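Local coordinates for SIR4-interacting protein SIF2 (Saccharomyces cerevisiae, PDB 1R5M) that antagonizes telomeric silencing in yeast and is a WD40-repeat component of the Set3C corepressor complex, at residues H148-V153 / D168-T173; V111-W116 / V153-N158. All coordinates share one frame; numbering follows the deposited sequence.

Contact 1: H148-V153 / D168-T173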
loop_
_atom_site.group_PDB
_atom_site.type_symbol
_atom_site.label_atom_id
_atom_site.label_comp_id
_atom_site.label_asym_id
_atom_site.label_seq_id
_atom_site.Cartn_x
_atom_site.Cartn_y
_atom_site.Cartn_z
ATOM N N HIS A 148 -6.014 19.561 0.052
ATOM C CA HIS A 148 -5.778 18.994 1.378
ATOM C C HIS A 148 -4.872 19.929 2.171
ATOM O O HIS A 148 -4.035 20.620 1.596
ATOM C CB HIS A 148 -5.070 17.641 1.273
ATOM C CG HIS A 148 -5.920 16.543 0.718
ATOM N ND1 HIS A 148 -6.841 15.854 1.480
ATOM C CD2 HIS A 148 -5.964 15.991 -0.518
ATOM C CE1 HIS A 148 -7.412 14.922 0.736
ATOM N NE2 HIS A 148 -6.897 14.985 -0.479
ATOM N N ARG A 149 -5.029 19.927 3.492
ATOM C CA ARG A 149 -4.201 20.755 4.360
ATOM C C ARG A 149 -3.587 19.915 5.478
ATOM O O ARG A 149 -3.211 20.434 6.529
ATOM C CB ARG A 149 -5.019 21.908 4.948
ATOM C CG ARG A 149 -5.437 22.944 3.912
ATOM C CD ARG A 149 -5.655 24.302 4.558
ATOM N NE ARG A 149 -6.793 24.315 5.474
ATOM C CZ ARG A 149 -8.061 24.425 5.091
ATOM N NH1 ARG A 149 -8.360 24.534 3.804
ATOM N NH2 ARG A 149 -9.030 24.440 5.999
ATOM N N ALA A 150 -3.491 18.612 5.236
ATOM C CA ALA A 150 -2.911 17.674 6.193
ATOM C C ALA A 150 -2.146 16.614 5.395
ATOM O O ALA A 150 -2.369 16.456 4.194
ATOM C CB ALA A 150 -4.013 17.026 7.032
ATOM N N PRO A 151 -1.230 15.879 6.044
ATOM C CA PRO A 151 -0.450 14.847 5.351
ATOM C C PRO A 151 -1.291 13.845 4.563
ATOM O O PRO A 151 -2.285 13.324 5.061
ATOM C CB PRO A 151 0.324 14.180 6.483
ATOM C CG PRO A 151 0.537 15.310 7.440
ATOM C CD PRO A 151 -0.809 15.994 7.454
ATOM N N ILE A 152 -0.869 13.577 3.332
ATOM C CA ILE A 152 -1.573 12.640 2.464
ATOM C C ILE A 152 -1.240 11.215 2.888
ATOM O O ILE A 152 -0.066 10.866 3.034
ATOM C CB ILE A 152 -1.152 12.845 0.997
ATOM C CG1 ILE A 152 -1.416 14.295 0.583
ATOM C CG2 ILE A 152 -1.902 11.871 0.099
ATOM C CD1 ILE A 152 -2.867 14.720 0.714
ATOM N N VAL A 153 -2.269 10.395 3.088
ATOM C CA VAL A 153 -2.057 9.011 3.507
ATOM C C VAL A 153 -2.383 7.986 2.429
ATOM O O VAL A 153 -1.778 6.914 2.388
ATOM C CB VAL A 153 -2.888 8.655 4.769
ATOM C CG1 VAL A 153 -2.527 9.582 5.912
ATOM C CG2 VAL A 153 -4.372 8.739 4.473
ATOM N N ASP A 168 -6.319 12.395 3.461
ATOM C CA ASP A 168 -5.252 12.819 4.356
ATOM C C ASP A 168 -5.470 12.272 5.765
ATOM O O ASP A 168 -6.464 11.589 6.029
ATOM C CB ASP A 168 -5.108 14.357 4.377
ATOM C CG ASP A 168 -6.361 15.080 4.849
ATOM O OD1 ASP A 168 -7.013 14.618 5.811
ATOM O OD2 ASP A 168 -6.680 16.140 4.263
ATOM N N VAL A 169 -4.532 12.565 6.661
ATOM C CA VAL A 169 -4.600 12.081 8.036
ATOM C C VAL A 169 -5.829 12.532 8.814
ATOM O O VAL A 169 -6.243 11.861 9.762
ATOM C CB VAL A 169 -3.342 12.485 8.839
ATOM C CG1 VAL A 169 -2.113 11.828 8.247
ATOM C CG2 VAL A 169 -3.187 13.985 8.848
ATOM N N GLU A 170 -6.408 13.665 8.429
ATOM C CA GLU A 170 -7.596 14.170 9.111
ATOM C C GLU A 170 -8.850 13.586 8.471
ATOM O O GLU A 170 -9.969 14.002 8.763
ATOM C CB GLU A 170 -7.635 15.699 9.044
ATOM C CG GLU A 170 -6.479 16.377 9.762
ATOM C CD GLU A 170 -6.373 15.958 11.217
ATOM O OE1 GLU A 170 -7.412 15.948 11.909
ATOM O OE2 GLU A 170 -5.251 15.647 11.671
ATOM N N ASN A 171 -8.635 12.610 7.596
ATOM C CA ASN A 171 -9.699 11.924 6.878
ATOM C C ASN A 171 -10.475 12.763 5.879
ATOM O O ASN A 171 -11.577 12.394 5.474
ATOM C CB ASN A 171 -10.654 11.244 7.854
ATOM C CG ASN A 171 -10.055 9.990 8.453
ATOM O OD1 ASN A 171 -9.693 9.053 7.733
ATOM N ND2 ASN A 171 -9.940 9.964 9.771
ATOM N N VAL A 172 -9.914 13.896 5.481
ATOM C CA VAL A 172 -10.572 14.696 4.465
ATOM C C VAL A 172 -10.297 13.872 3.216
ATOM O O VAL A 172 -9.147 13.531 2.938
ATOM C CB VAL A 172 -9.937 16.088 4.325
ATOM C CG1 VAL A 172 -10.512 16.807 3.112
ATOM C CG2 VAL A 172 -10.209 16.901 5.582
ATOM N N THR A 173 -11.349 13.530 2.487
ATOM C CA THR A 173 -11.214 12.713 1.292
ATOM C C THR A 173 -11.716 13.483 0.084
ATOM O O THR A 173 -12.801 14.062 0.113
ATOM C CB THR A 173 -12.003 11.407 1.454
ATOM O OG1 THR A 173 -11.563 10.743 2.646
ATOM C CG2 THR A 173 -11.781 10.491 0.264
HETATM O O HOH W 1 -7.255 18.741 4.897
#
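His148 and Asp168 meet through a single hydrogen bond, ND1 donating its N-H to OD2 at 2.8 Å. The carboxylate oxygen lies near the plane of the imidazole, at its edge, whereas the ring nitrogen reaches OD2 from above the carboxylate plane; the two planes stand 77° apart. At the other end of the ring NE2 is hydrogen-bonded to Ser166 OG, and CE1 comes within 3.1 Å of Val172 O, again at the edge. Asp168 sets its CG between its own backbone N and carbonyl carbon (chi1 60°), and from there OD1 takes the N-H of Val172 at 3.0 Å and, more weakly, that of Glu170, bracing the type I turn from Asp168 to Asn171 and the residue that follows. Histidine at the entry to a repeat and aspartate in the tight turn between its second and third strands, linked with a serine, are a hallmark of WD40 blades, here WD repeat 3 of the propeller. An alanine in place of Asp168 would probably leave His148 ND1 and the amides of Glu170, in the turn, and Val172, just after it, without their acceptor. The packing is closest around Val169, whose N-H bonds to Pro151 O at 2.9 Å. Its CG2 presses on Pro151 CD at 3.4 Å and also touches Ala150 CB, while CG1 meets Val153 CG1 at 3.3 Å; both of these carbon pairs with Pro151 and Val153 are tighter than ordinary van der Waals contact. Toward the solvent the fit is looser: the exposed Glu170 lends only its CG, 3.7 Å from Ala150 CB, and the exposed Arg149 is joined through its backbone N to a water that donates to Asp168 OD2 at 2.7 Å.

Contact 2: V111-W116 / V153-N158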
loop_
_atom_site.group_PDB
_atom_site.type_symbol
_atom_site.label_atom_id
_atom_site.label_comp_id
_atom_site.label_asym_id
_atom_site.label_seq_id
_atom_site.Cartn_x
_atom_site.Cartn_y
_atom_site.Cartn_z
ATOM N N VAL A 111 7.689 13.888 1.682
ATOM C CA VAL A 111 6.775 13.289 0.719
ATOM C C VAL A 111 6.184 12.131 1.521
ATOM O O VAL A 111 6.923 11.296 2.053
ATOM C CB VAL A 111 7.521 12.763 -0.518
ATOM C CG1 VAL A 111 6.593 11.898 -1.357
ATOM C CG2 VAL A 111 8.030 13.935 -1.347
ATOM N N THR A 112 4.862 12.091 1.627
ATOM C CA THR A 112 4.186 11.069 2.424
ATOM C C THR A 112 3.428 10.014 1.633
ATOM O O THR A 112 2.938 9.033 2.206
ATOM C CB THR A 112 3.180 11.717 3.381
ATOM O OG1 THR A 112 2.192 12.423 2.616
ATOM C CG2 THR A 112 3.880 12.695 4.316
ATOM N N CYS A 113 3.324 10.207 0.325
ATOM C CA CYS A 113 2.572 9.266 -0.490
ATOM C C CYS A 113 2.958 9.361 -1.959
ATOM O O CYS A 113 3.209 10.452 -2.472
ATOM C CB CYS A 113 1.073 9.564 -0.318
ATOM S SG CYS A 113 -0.092 8.404 -1.089
ATOM N N LEU A 114 3.039 8.208 -2.619
ATOM C CA LEU A 114 3.343 8.147 -4.046
ATOM C C LEU A 114 2.430 7.085 -4.648
ATOM O O LEU A 114 2.233 6.021 -4.055
ATOM C CB LEU A 114 4.802 7.761 -4.308
ATOM C CG LEU A 114 5.872 8.695 -3.739
ATOM C CD1 LEU A 114 6.257 8.213 -2.353
ATOM C CD2 LEU A 114 7.091 8.707 -4.647
ATOM N N ALA A 115 1.874 7.371 -5.822
ATOM C CA ALA A 115 0.981 6.417 -6.467
ATOM C C ALA A 115 1.038 6.491 -7.986
ATOM O O ALA A 115 0.667 7.503 -8.577
ATOM C CB ALA A 115 -0.458 6.648 -5.998
ATOM N N TRP A 116 1.511 5.415 -8.606
ATOM C CA TRP A 116 1.573 5.325 -10.064
ATOM C C TRP A 116 0.180 5.031 -10.600
ATOM O O TRP A 116 -0.627 4.382 -9.931
ATOM C CB TRP A 116 2.456 4.156 -10.522
ATOM C CG TRP A 116 3.920 4.315 -10.340
ATOM C CD1 TRP A 116 4.694 3.759 -9.358
ATOM C CD2 TRP A 116 4.812 5.029 -11.199
ATOM N NE1 TRP A 116 6.014 4.078 -9.561
ATOM C CE2 TRP A 116 6.116 4.859 -10.683
ATOM C CE3 TRP A 116 4.637 5.797 -12.357
ATOM C CZ2 TRP A 116 7.240 5.429 -11.285
ATOM C CZ3 TRP A 116 5.756 6.365 -12.958
ATOM C CH2 TRP A 116 7.041 6.178 -12.420
ATOM N N VAL A 153 -2.269 10.395 3.088
ATOM C CA VAL A 153 -2.057 9.011 3.507
ATOM C C VAL A 153 -2.383 7.986 2.429
ATOM O O VAL A 153 -1.778 6.914 2.388
ATOM C CB VAL A 153 -2.888 8.655 4.769
ATOM C CG1 VAL A 153 -2.527 9.582 5.912
ATOM C CG2 VAL A 153 -4.372 8.739 4.473
ATOM N N SER A 154 -3.331 8.307 1.554
ATOM C CA SER A 154 -3.714 7.371 0.509
ATOM C C SER A 154 -4.145 8.075 -0.771
ATOM O O SER A 154 -4.780 9.129 -0.731
ATOM C CB SER A 154 -4.851 6.471 1.013
ATOM O OG SER A 154 -5.192 5.478 0.057
ATOM N N VAL A 155 -3.774 7.484 -1.903
ATOM C CA VAL A 155 -4.141 7.993 -3.224
ATOM C C VAL A 155 -4.393 6.771 -4.097
ATOM O O VAL A 155 -3.517 5.916 -4.239
ATOM C CB VAL A 155 -3.016 8.826 -3.871
ATOM C CG1 VAL A 155 -3.405 9.200 -5.303
ATOM C CG2 VAL A 155 -2.765 10.083 -3.057
ATOM N N LYS A 156 -5.593 6.681 -4.664
ATOM C CA LYS A 156 -5.949 5.549 -5.515
ATOM C C LYS A 156 -6.469 6.033 -6.868
ATOM O O LYS A 156 -7.316 6.925 -6.935
ATOM C CB LYS A 156 -7.022 4.681 -4.840
ATOM C CG LYS A 156 -6.596 4.011 -3.527
ATOM C CD LYS A 156 -5.542 2.942 -3.761
ATOM C CE LYS A 156 -5.178 2.192 -2.471
ATOM N NZ LYS A 156 -6.269 1.320 -1.938
ATOM N N TRP A 157 -5.948 5.435 -7.936
ATOM C CA TRP A 157 -6.350 5.764 -9.302
ATOM C C TRP A 157 -7.478 4.851 -9.752
ATOM O O TRP A 157 -7.512 3.676 -9.385
ATOM C CB TRP A 157 -5.201 5.532 -10.281
ATOM C CG TRP A 157 -4.082 6.500 -10.236
ATOM C CD1 TRP A 157 -3.046 6.526 -9.349
ATOM C CD2 TRP A 157 -3.833 7.541 -11.180
ATOM N NE1 TRP A 157 -2.155 7.518 -9.693
ATOM C CE2 TRP A 157 -2.617 8.157 -10.814
ATOM C CE3 TRP A 157 -4.521 8.012 -12.307
ATOM C CZ2 TRP A 157 -2.068 9.221 -11.536
ATOM C CZ3 TRP A 157 -3.976 9.071 -13.027
ATOM C CH2 TRP A 157 -2.761 9.663 -12.637
ATOM N N ASN A 158 -8.390 5.372 -10.567
ATOM C CA ASN A 158 -9.465 4.528 -11.068
ATOM C C ASN A 158 -8.944 3.790 -12.300
ATOM O O ASN A 158 -7.834 4.057 -12.769
ATOM C CB ASN A 158 -10.721 5.361 -11.375
ATOM C CG ASN A 158 -10.639 6.106 -12.688
ATOM O OD1 ASN A 158 -9.571 6.543 -13.111
ATOM N ND2 ASN A 158 -11.789 6.273 -13.335
HETATM O O HOH W 2 0.965 7.059 2.686
#
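Two successive blades of the WD40 propeller, those of WD repeats 2 and 3, meet here through their first strands, 111-116 and 152-157. The short strand segments run nearly parallel, 18° between their directions, with axes 6.6 Å apart at the closest, and the interface is made by side chains, one indole bond and a water. Cys113 carries SG anti to its backbone N (chi1 -173°), which brings the sulfur to 3.7 Å from Val155 CG2. The other branch of that valine, CG1, lies 4.0 Å from Ala115 CB, which also sits 3.6 Å from Val155 O. A bridging water donates to Thr112 O and to Val153 O. Both strands carry a classic beta bulge at this end, Thr112 and Cys113 facing Gly126, Val153 and Ser154 facing Met167. At the other end the Trp157 ring reaches back toward the neighbouring blade and also packs on Ser122 and Val124 of strand 122-127. Its NE1 donates to Ala115 O at 3.0 Å, with the oxygen near the indole plane and the N-H approaching from above the carbonyl plane, 62° out of it.

Contacts 1 and 2 both use strand 152-157 and share Val153, but they do different jobs in the propeller: contact 1 lies within the blade of WD repeat 3, contact 2 joins that blade to the one before. Their centres are 12 Å apart, and contact 2 is nearer the middle of the chain, about 9 Å from its centre against 16 Å for contact 1. They touch directly where Thr112 OG1 lies 2.8 Å from Ile152 O, a probable hydrogen bond, one residue beyond Pro151, whose carbonyl takes the turn amide. Val153 serves both, its side chain turned to contact 1 and its carbonyl to contact 2.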